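Local coordinates for SA0254 protein (Staphylococcus aureus subsp. aureus, PDB 2OOI) that is of unknown function but carries a UTRA domain, the fold that in GntR-family transcription regulators binds a small effector molecule, at residues L55-D59 with D60-C64; D109-T112 with S113-S117; L78-D81 with I82-S86; L119-S122 with T123-C127. All coordinates share one frame; numbering follows the deposited sequence.

Contact 1 of 4, residues L55-D59 with D60-C64; sequences LRFVD and DDVLC
Phe57 lays its ring against Val62, its non-hydrogen-bonded partner on the next strand. Val62 CG2 sits over one face of the ring, and Phe57 CE1 comes to 3.9 Å from Val62 CB. Leu55 completes this side: its branch CD1 meets the same Val62 methyl, CG2, at 3.7 Å. With CG1 at chi1 72°, CG2 stands anti to the backbone N, within reach of both ring and leucine.

The other face of the sheet carries Arg56, Val58 and Cys64. Cys64 SG lies alongside the root of the arginine side chain, 3.8 Å from Arg56 CB. Val58 CG1 meets Leu63 CD2 at 4.0 Å, their side chains slanting across each other. The Arg56 side chain leads away from the hairpin and passes about 4 Å from a bound zinc ion; NH1 has a weak, long ion pair with Glu66.

The backbone is a hairpin closed by a type I' turn from Val58 to Asp61. Leu63 and Cys64 both face Arg56, a classic beta bulge. Arg56 O takes Leu63 N at 2.7 Å and Cys64 N more weakly. Arg56 N gives a nearly straight bond to Cys64 O at 2.9 Å.

Asp59 has a weak, long ion pair with Arg19. The chemistry is split: apolar side chains and backbone bonds join the strands, while three successive aspartates gather at the exposed turn and probably make it negative, though their carboxylates do not touch.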
loop_
_atom_site.group_PDB
_atom_site.type_symbol
_atom_site.label_atom_id
_atom_site.label_comp_id
_atom_site.label_asym_id
_atom_site.label_seq_id
_atom_site.Cartn_x
_atom_site.Cartn_y
_atom_site.Cartn_z
ATOM N N LEU B 55 9.926 7.906 -16.552
ATOM C CA LEU B 55 8.744 8.662 -16.163
ATOM C C LEU B 55 7.553 7.975 -16.809
ATOM O O LEU B 55 7.518 7.842 -18.007
ATOM C CB LEU B 55 8.900 10.096 -16.633
ATOM C CG LEU B 55 7.856 11.129 -16.226
ATOM C CD1 LEU B 55 7.782 11.268 -14.712
ATOM C CD2 LEU B 55 8.178 12.482 -16.850
ATOM N N ARG B 56 6.587 7.526 -16.010
ATOM C CA ARG B 56 5.506 6.655 -16.500
ATOM C C ARG B 56 4.137 7.314 -16.474
ATOM O O ARG B 56 3.797 8.038 -15.549
ATOM C CB ARG B 56 5.451 5.368 -15.683
ATOM C CG ARG B 56 6.837 4.824 -15.398
ATOM C CD ARG B 56 6.871 3.326 -15.240
ATOM N NE ARG B 56 6.571 2.665 -16.496
ATOM C CZ ARG B 56 6.382 1.361 -16.624
ATOM N NH1 ARG B 56 6.477 0.563 -15.574
ATOM N NH2 ARG B 56 6.072 0.855 -17.808
ATOM N N PHE B 57 3.354 7.034 -17.507
ATOM C CA PHE B 57 2.033 7.638 -17.703
ATOM C C PHE B 57 1.004 6.542 -17.881
ATOM O O PHE B 57 1.288 5.512 -18.488
ATOM C CB PHE B 57 2.024 8.521 -18.954
ATOM C CG PHE B 57 3.098 9.580 -18.976
ATOM C CD1 PHE B 57 2.791 10.908 -18.695
ATOM C CD2 PHE B 57 4.408 9.257 -19.294
ATOM C CE1 PHE B 57 3.789 11.901 -18.729
ATOM C CE2 PHE B 57 5.402 10.248 -19.333
ATOM C CZ PHE B 57 5.090 11.564 -19.048
ATOM N N VAL B 58 -0.184 6.772 -17.343
ATOM C CA VAL B 58 -1.362 5.974 -17.678
ATOM C C VAL B 58 -2.376 6.902 -18.346
ATOM O O VAL B 58 -2.961 7.785 -17.702
ATOM C CB VAL B 58 -1.974 5.250 -16.450
ATOM C CG1 VAL B 58 -1.092 4.062 -16.048
ATOM C CG2 VAL B 58 -2.143 6.198 -15.256
ATOM N N ASP B 59 -2.532 6.733 -19.657
ATOM C CA ASP B 59 -3.489 7.519 -20.444
ATOM C C ASP B 59 -3.085 8.987 -20.562
ATOM O O ASP B 59 -3.923 9.875 -20.549
ATOM C CB ASP B 59 -4.913 7.380 -19.865
ATOM C CG ASP B 59 -5.516 6.011 -20.128
ATOM O OD1 ASP B 59 -4.943 5.250 -20.960
ATOM O OD2 ASP B 59 -6.571 5.719 -19.497
ATOM N N ASP B 60 -1.791 9.248 -20.698
ATOM C CA ASP B 60 -1.287 10.632 -20.744
ATOM C C ASP B 60 -1.304 11.351 -19.383
ATOM O O ASP B 60 -0.790 12.481 -19.291
ATOM C CB ASP B 60 -2.058 11.460 -21.771
ATOM C CG ASP B 60 -2.121 10.784 -23.123
ATOM O OD1 ASP B 60 -1.035 10.537 -23.699
ATOM O OD2 ASP B 60 -3.247 10.504 -23.604
ATOM N N ASP B 61 -1.873 10.720 -18.348
ATOM C CA ASP B 61 -1.669 11.191 -16.987
ATOM C C ASP B 61 -0.381 10.623 -16.383
ATOM O O ASP B 61 -0.201 9.404 -16.347
ATOM C CB ASP B 61 -2.857 10.807 -16.101
ATOM C CG ASP B 61 -4.113 11.563 -16.458
ATOM O OD1 ASP B 61 -4.084 12.373 -17.410
ATOM O OD2 ASP B 61 -5.121 11.344 -15.768
ATOM N N VAL B 62 0.495 11.499 -15.889
ATOM C CA VAL B 62 1.741 11.053 -15.258
ATOM C C VAL B 62 1.455 10.264 -13.959
ATOM O O VAL B 62 0.738 10.738 -13.088
ATOM C CB VAL B 62 2.714 12.234 -15.000
ATOM C CG1 VAL B 62 2.222 13.122 -13.857
ATOM C CG2 VAL B 62 4.102 11.713 -14.740
ATOM N N LEU B 63 2.006 9.053 -13.857
ATOM C CA LEU B 63 1.706 8.165 -12.754
ATOM C C LEU B 63 2.822 8.181 -11.725
ATOM O O LEU B 63 2.568 8.322 -10.526
ATOM C CB LEU B 63 1.484 6.748 -13.273
ATOM C CG LEU B 63 1.136 5.684 -12.218
ATOM C CD1 LEU B 63 -0.249 5.954 -11.579
ATOM C CD2 LEU B 63 1.257 4.255 -12.823
ATOM N N CYS B 64 4.058 8.041 -12.187
ATOM C CA CYS B 64 5.199 7.918 -11.277
ATOM C C CYS B 64 6.547 8.056 -11.957
ATOM O O CYS B 64 6.655 7.890 -13.178
ATOM C CB CYS B 64 5.185 6.546 -10.642
ATOM S SG CYS B 64 5.142 5.282 -11.913
#

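Contact 2 of 4, residues D109-T112 with S113-S117; sequences DKLT and SSEAS
Ser113 opens helix 113-118 directly after Thr112, the N-cap residue. Ser113 O takes the backbone N of Ser117 one turn on. Ser114 follows on the exposed side, with Ser114 OG 3.3 Å from Thr112 OG1.

Glu115 carries most of the contact. Glu115 N gives a bond to Thr112 OG1 at 3.0 Å, and the carboxylate reaches back to take Thr112 N at Glu115 OE1, 2.9 Å away. The second bond is nearly straight at the hydrogen, 174°, but comes from above the carboxylate plane. Together they make a capping box. Thr112 holds OG1 between its backbone N and carbonyl carbon (chi1 72°), which turns the oxygen to the helix end and leaves CG2 against Glu115 OE1. Leu111 CD2 packs on the glutamate stem, 3.7 Å from Glu115 CB. Arg129 forms a salt bridge with the other carboxylate oxygen, OE2.

Ala116 adds the first regular helical bond, from Ala116 N to Thr112 O at 2.9 Å. Ala116 CB meets Leu111 CD1 at 4.1 Å.

Glu115 is buried, yet both its oxygens are engaged: Arg129 would offset its charge and the N-H of Thr112 would stabilise OE1, which probably favours the ionised form. The box thus satisfies two N-H groups, those of Thr112 and Glu115, at the point where strand 99-110 gives way to the helix.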
loop_
_atom_site.group_PDB
_atom_site.type_symbol
_atom_site.label_atom_id
_atom_site.label_comp_id
_atom_site.label_asym_id
_atom_site.label_seq_id
_atom_site.Cartn_x
_atom_site.Cartn_y
_atom_site.Cartn_z
ATOM N N ASP B 109 5.364 10.323 1.930
ATOM C CA ASP B 109 6.375 11.360 2.175
ATOM C C ASP B 109 6.012 12.624 1.381
ATOM O O ASP B 109 4.990 12.652 0.670
ATOM C CB ASP B 109 7.763 10.846 1.749
ATOM C CG ASP B 109 8.945 11.618 2.396
ATOM O OD1 ASP B 109 8.756 12.604 3.148
ATOM O OD2 ASP B 109 10.117 11.218 2.145
ATOM N N LYS B 110 6.842 13.660 1.528
ATOM C CA LYS B 110 6.758 14.870 0.752
ATOM C C LYS B 110 7.632 14.741 -0.477
ATOM O O LYS B 110 8.566 13.981 -0.468
ATOM C CB LYS B 110 7.264 16.031 1.573
ATOM C CG LYS B 110 6.426 16.325 2.744
ATOM C CD LYS B 110 6.729 17.688 3.338
ATOM C CE LYS B 110 6.146 17.782 4.758
ATOM N NZ LYS B 110 6.135 19.177 5.282
ATOM N N LEU B 111 7.328 15.501 -1.519
ATOM C CA LEU B 111 8.076 15.467 -2.758
ATOM C C LEU B 111 9.299 16.394 -2.728
ATOM O O LEU B 111 9.300 17.474 -2.122
ATOM C CB LEU B 111 7.194 15.911 -3.920
ATOM C CG LEU B 111 6.195 14.954 -4.552
ATOM C CD1 LEU B 111 5.298 15.813 -5.398
ATOM C CD2 LEU B 111 6.869 13.859 -5.378
ATOM N N THR B 112 10.335 15.981 -3.424
ATOM C CA THR B 112 11.458 16.856 -3.618
ATOM C C THR B 112 11.060 17.767 -4.762
ATOM O O THR B 112 10.134 17.455 -5.521
ATOM C CB THR B 112 12.720 16.083 -3.985
ATOM O OG1 THR B 112 12.596 15.602 -5.333
ATOM C CG2 THR B 112 12.966 14.906 -2.990
ATOM N N SER B 113 11.765 18.879 -4.900
ATOM C CA SER B 113 11.497 19.818 -5.987
ATOM C C SER B 113 11.715 19.176 -7.368
ATOM O O SER B 113 10.976 19.458 -8.307
ATOM C CB SER B 113 12.370 21.069 -5.819
ATOM O OG SER B 113 13.750 20.733 -5.929
ATOM N N SER B 114 12.694 18.300 -7.499
ATOM C CA SER B 114 12.945 17.706 -8.814
ATOM C C SER B 114 11.925 16.612 -9.159
ATOM O O SER B 114 11.531 16.452 -10.325
ATOM C CB SER B 114 14.351 17.160 -8.900
ATOM O OG SER B 114 14.451 16.020 -8.070
ATOM N N GLU B 115 11.484 15.863 -8.153
ATOM C CA GLU B 115 10.329 14.975 -8.343
ATOM C C GLU B 115 9.037 15.742 -8.666
ATOM O O GLU B 115 8.236 15.303 -9.506
ATOM C CB GLU B 115 10.093 14.152 -7.106
ATOM C CG GLU B 115 11.164 13.123 -6.846
ATOM C CD GLU B 115 11.276 12.765 -5.372
ATOM O OE1 GLU B 115 10.532 13.337 -4.518
ATOM O OE2 GLU B 115 12.148 11.923 -5.067
ATOM N N ALA B 116 8.825 16.879 -8.007
ATOM C CA ALA B 116 7.580 17.632 -8.214
ATOM C C ALA B 116 7.493 18.126 -9.647
ATOM O O ALA B 116 6.423 18.141 -10.236
ATOM C CB ALA B 116 7.449 18.802 -7.221
ATOM N N SER B 117 8.631 18.521 -10.206
ATOM C CA SER B 117 8.673 18.984 -11.576
ATOM C C SER B 117 8.322 17.878 -12.520
ATOM O O SER B 117 7.500 18.063 -13.397
ATOM C CB SER B 117 10.059 19.499 -11.929
ATOM O OG SER B 117 10.263 20.746 -11.303
#

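Contact 3 of 4, residues L78-D81 with I82-S86; sequences LNDD and IAKGS
Asn79 turns its amide forward onto the start of the 82-84 turn, where OD1 overlaps both the backbone and the side chain of Ile82. Ile82 N gives it a nearly straight bond, 2.8 Å to Asn79 OD1, with the donor tilted 30° from the carbonyl plane of the amide. Asn79 OD1 also lies 3.4 Å from Ile82 CG1, and the two side chains cross at about a right angle. Asn79 keeps CG between its own backbone N and carbonyl carbon (chi1 85°), which brings the amide round to the N-H of Ile82. The other end of the amide, ND2, makes a weak bond to Asp81 OD2. Beyond the asparagine, Ile82 packs on Tyr90 of helix 87-94.

Asp81 and Lys84 run side by side and point the same way. Their ends form a salt bridge, 3.4 Å from Asp81 OD1 to Lys84 NZ. The lysine bends at its last torsion, chi4 37°, and CE also rests against the carboxylate oxygen. Asp80 brings a second negative charge near NZ, beyond salt-bridge distance. Ala83 CB lies 3.3 Å from Asp80 O, and the residue packs on Val24 of strand 20-30.

Backbone bonds complete the turn. Ala83 N reaches Asn79 O at 3.2 Å. Lys84 N reaches Asp81 O at 2.8 Å.

An asparagine oxygen bonded to the N-H three residues on and helical angles at 82-84 make a single helix-like turn in the loop between helices 72-75 and 87-94 of the UTRA domain. Ser86, at the N-cap position of helix 87-94, bonds through OG to Asp89 N, so the turn leads into a capped helix.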
loop_
_atom_site.group_PDB
_atom_site.type_symbol
_atom_site.label_atom_id
_atom_site.label_comp_id
_atom_site.label_asym_id
_atom_site.label_seq_id
_atom_site.Cartn_x
_atom_site.Cartn_y
_atom_site.Cartn_z
ATOM N N LEU B 78 19.796 -5.465 -21.554
ATOM C CA LEU B 78 18.820 -4.403 -21.455
ATOM C C LEU B 78 19.440 -3.199 -22.189
ATOM O O LEU B 78 20.646 -2.983 -22.099
ATOM C CB LEU B 78 18.614 -4.067 -19.983
ATOM C CG LEU B 78 17.263 -4.079 -19.305
ATOM C CD1 LEU B 78 16.491 -5.311 -19.691
ATOM C CD2 LEU B 78 17.458 -4.010 -17.804
ATOM N N ASN B 79 18.624 -2.457 -22.935
ATOM C CA ASN B 79 18.985 -1.144 -23.467
ATOM C C ASN B 79 17.798 -0.188 -23.245
ATOM O O ASN B 79 16.745 -0.600 -22.713
ATOM C CB ASN B 79 19.337 -1.238 -24.944
ATOM C CG ASN B 79 18.114 -1.159 -25.855
ATOM O OD1 ASN B 79 17.047 -1.675 -25.543
ATOM N ND2 ASN B 79 18.278 -0.486 -26.996
ATOM N N ASP B 80 17.947 1.065 -23.666
ATOM C CA ASP B 80 16.893 2.065 -23.435
ATOM C C ASP B 80 15.628 1.915 -24.314
ATOM O O ASP B 80 14.527 2.281 -23.896
ATOM C CB ASP B 80 17.445 3.499 -23.505
ATOM C CG ASP B 80 17.998 3.871 -24.862
ATOM O OD1 ASP B 80 17.702 3.200 -25.868
ATOM O OD2 ASP B 80 18.725 4.873 -24.908
ATOM N N ASP B 81 15.777 1.360 -25.507
ATOM C CA ASP B 81 14.617 1.037 -26.291
ATOM C C ASP B 81 13.788 0.005 -25.589
ATOM O O ASP B 81 12.603 0.228 -25.400
ATOM C CB ASP B 81 14.995 0.553 -27.684
ATOM C CG ASP B 81 15.490 1.686 -28.569
ATOM O OD1 ASP B 81 14.785 2.731 -28.570
ATOM O OD2 ASP B 81 16.560 1.533 -29.247
ATOM N N ILE B 82 14.377 -1.115 -25.178
ATOM C CA ILE B 82 13.541 -2.141 -24.560
ATOM C C ILE B 82 12.848 -1.483 -23.327
ATOM O O ILE B 82 11.675 -1.745 -23.023
ATOM C CB ILE B 82 14.258 -3.531 -24.237
ATOM C CG1 ILE B 82 14.714 -4.207 -25.506
ATOM C CG2 ILE B 82 13.464 -4.525 -23.355
ATOM C CD1 ILE B 82 15.594 -5.390 -25.228
ATOM N N ALA B 83 13.579 -0.580 -22.670
ATOM C CA ALA B 83 13.075 0.175 -21.517
ATOM C C ALA B 83 11.854 1.100 -21.798
ATOM O O ALA B 83 11.193 1.518 -20.868
ATOM C CB ALA B 83 14.214 0.976 -20.922
ATOM N N LYS B 84 11.561 1.434 -23.049
ATOM C CA LYS B 84 10.344 2.191 -23.356
ATOM C C LYS B 84 9.085 1.360 -23.089
ATOM O O LYS B 84 8.070 1.907 -22.686
ATOM C CB LYS B 84 10.317 2.689 -24.820
ATOM C CG LYS B 84 11.447 3.693 -25.204
ATOM C CD LYS B 84 11.680 3.755 -26.734
ATOM C CE LYS B 84 12.713 4.838 -27.167
ATOM N NZ LYS B 84 13.864 4.986 -26.193
ATOM N N GLY B 85 9.134 0.051 -23.307
ATOM C CA GLY B 85 7.960 -0.803 -23.119
ATOM C C GLY B 85 7.977 -1.520 -21.796
ATOM O O GLY B 85 8.615 -1.067 -20.850
ATOM N N SER B 86 7.271 -2.644 -21.726
ATOM C CA SER B 86 7.222 -3.459 -20.516
ATOM C C SER B 86 8.495 -4.249 -20.346
ATOM O O SER B 86 8.772 -5.166 -21.121
ATOM C CB SER B 86 6.073 -4.454 -20.574
ATOM O OG SER B 86 6.165 -5.378 -19.494
#

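Contact 4 of 4, residues L119-S122 with T123-C127; sequences LQLS and TGEPC
The carboxylate of Glu125 is the flat group of this contact, and its oxygen OE1 does the touching. Ser122 N meets OE1 on the anti side, 29° out of the carboxylate plane. The bond is nearly straight, with Ser122 N 2.7 Å from Glu125 OE1. Leu121 lies against the same oxygen, with its CB 3.4 Å and its CD2 3.6 Å from Glu125 OE1. The leucine and glutamate side chains cross at about a right angle. Ser122 CB lies 3.6 Å from Glu125 OE1. The other oxygen, OE2, forms a salt bridge with Lys110 of the second subunit. The carboxylate therefore joins a turn in one chain to a strand in the other.

Glu125 CG stands anti to the carbonyl carbon (chi1 -80°), and the chain beyond it is extended. This carries the carboxylate back along the turn to Ser122. The backbone adds a second bond between the same two residues, from Glu125 N to Ser122 O at 3.0 Å. Tyr151 also touches Leu121 and Glu125.

Gly124 takes the positive phi of 92° that the third position of a type II turn needs. Thr123 and Gly124 are the two central residues of a type II beta turn from Ser122 to Glu125. Just before it, Gln120 also has positive phi and ends helix 113-118 in a Schellman motif. Helix end and turn together lead the chain into strand 126-136.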
loop_
_atom_site.group_PDB
_atom_site.type_symbol
_atom_site.label_atom_id
_atom_site.label_comp_id
_atom_site.label_asym_id
_atom_site.label_seq_id
_atom_site.Cartn_x
_atom_site.Cartn_y
_atom_site.Cartn_z
ATOM N N LEU B 119 6.527 15.315 -12.012
ATOM C CA LEU B 119 5.160 14.848 -11.849
ATOM C C LEU B 119 4.177 16.016 -11.986
ATOM O O LEU B 119 2.963 15.844 -11.788
ATOM C CB LEU B 119 4.983 14.179 -10.478
ATOM C CG LEU B 119 5.765 12.893 -10.165
ATOM C CD1 LEU B 119 5.667 12.528 -8.687
ATOM C CD2 LEU B 119 5.292 11.726 -11.011
ATOM N N GLN B 120 4.679 17.204 -12.327
ATOM C CA GLN B 120 3.807 18.372 -12.483
ATOM C C GLN B 120 2.940 18.659 -11.246
ATOM O O GLN B 120 1.697 18.780 -11.342
ATOM C CB GLN B 120 2.923 18.179 -13.694
ATOM C CG GLN B 120 3.699 18.128 -14.975
ATOM C CD GLN B 120 2.761 18.059 -16.138
ATOM O OE1 GLN B 120 2.334 19.090 -16.676
ATOM N NE2 GLN B 120 2.354 16.836 -16.487
ATOM N N LEU B 121 3.631 18.741 -10.102
ATOM C CA LEU B 121 3.060 19.056 -8.795
ATOM C C LEU B 121 4.015 20.058 -8.143
ATOM O O LEU B 121 5.007 20.443 -8.757
ATOM C CB LEU B 121 2.940 17.775 -7.953
ATOM C CG LEU B 121 1.819 16.809 -8.412
ATOM C CD1 LEU B 121 1.883 15.383 -7.803
ATOM C CD2 LEU B 121 0.442 17.454 -8.160
ATOM N N SER B 122 3.750 20.445 -6.891
ATOM C CA SER B 122 4.627 21.404 -6.177
ATOM C C SER B 122 5.557 20.725 -5.169
ATOM O O SER B 122 5.133 19.781 -4.480
ATOM C CB SER B 122 3.776 22.411 -5.415
ATOM O OG SER B 122 2.726 22.887 -6.227
ATOM N N THR B 123 6.788 21.243 -5.045
ATOM C CA THR B 123 7.695 20.841 -3.963
ATOM C C THR B 123 6.947 20.681 -2.641
ATOM O O THR B 123 6.229 21.593 -2.212
ATOM C CB THR B 123 8.837 21.869 -3.721
ATOM O OG1 THR B 123 9.613 22.022 -4.916
ATOM C CG2 THR B 123 9.781 21.407 -2.584
ATOM N N GLY B 124 7.112 19.523 -2.008
ATOM C CA GLY B 124 6.529 19.300 -0.689
ATOM C C GLY B 124 5.146 18.677 -0.682
ATOM O O GLY B 124 4.678 18.222 0.346
ATOM N N GLU B 125 4.475 18.657 -1.825
ATOM C CA GLU B 125 3.190 17.980 -1.905
ATOM C C GLU B 125 3.374 16.472 -1.760
ATOM O O GLU B 125 4.438 15.941 -2.090
ATOM C CB GLU B 125 2.489 18.304 -3.220
ATOM C CG GLU B 125 1.807 19.644 -3.209
ATOM C CD GLU B 125 0.961 19.849 -4.412
ATOM O OE1 GLU B 125 1.486 19.695 -5.545
ATOM O OE2 GLU B 125 -0.232 20.168 -4.209
ATOM N N PRO B 126 2.340 15.776 -1.289
ATOM C CA PRO B 126 2.486 14.379 -0.922
ATOM C C PRO B 126 2.831 13.427 -2.077
ATOM O O PRO B 126 2.532 13.712 -3.250
ATOM C CB PRO B 126 1.103 14.013 -0.365
ATOM C CG PRO B 126 0.408 15.309 -0.094
ATOM C CD PRO B 126 0.973 16.261 -1.094
ATOM N N CYS B 127 3.460 12.302 -1.732
ATOM C CA CYS B 127 3.694 11.205 -2.691
ATOM C C CYS B 127 3.666 9.872 -1.950
ATOM O O CYS B 127 3.582 9.859 -0.724
ATOM C CB CYS B 127 5.046 11.378 -3.388
ATOM S SG CYS B 127 6.450 11.539 -2.218
#

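How the contacts relate
Contacts 1 and 2 are partly buried, while contacts 3 and 4 lie at the surface. Contacts 1, 2 and 4 reach the same six-stranded antiparallel sheet. Contacts 2 and 4 have centres about 5 Å apart, sit at either end of helix 113-118 and touch the second subunit. Contact 4 also packs against contact 1 through Leu119. Contact 3 is far from contacts 2 and 4 (centres about 25 and 27 Å away), but its nearest atoms come about 4 Å from contact 1 without touching. The hairpin of contact 1 relies on apolar packing and strand bonds. Contact 2 holds two backbone N-H groups with side-chain oxygens, contacts 3 and 4 one each, and contact 3 adds a salt bridge.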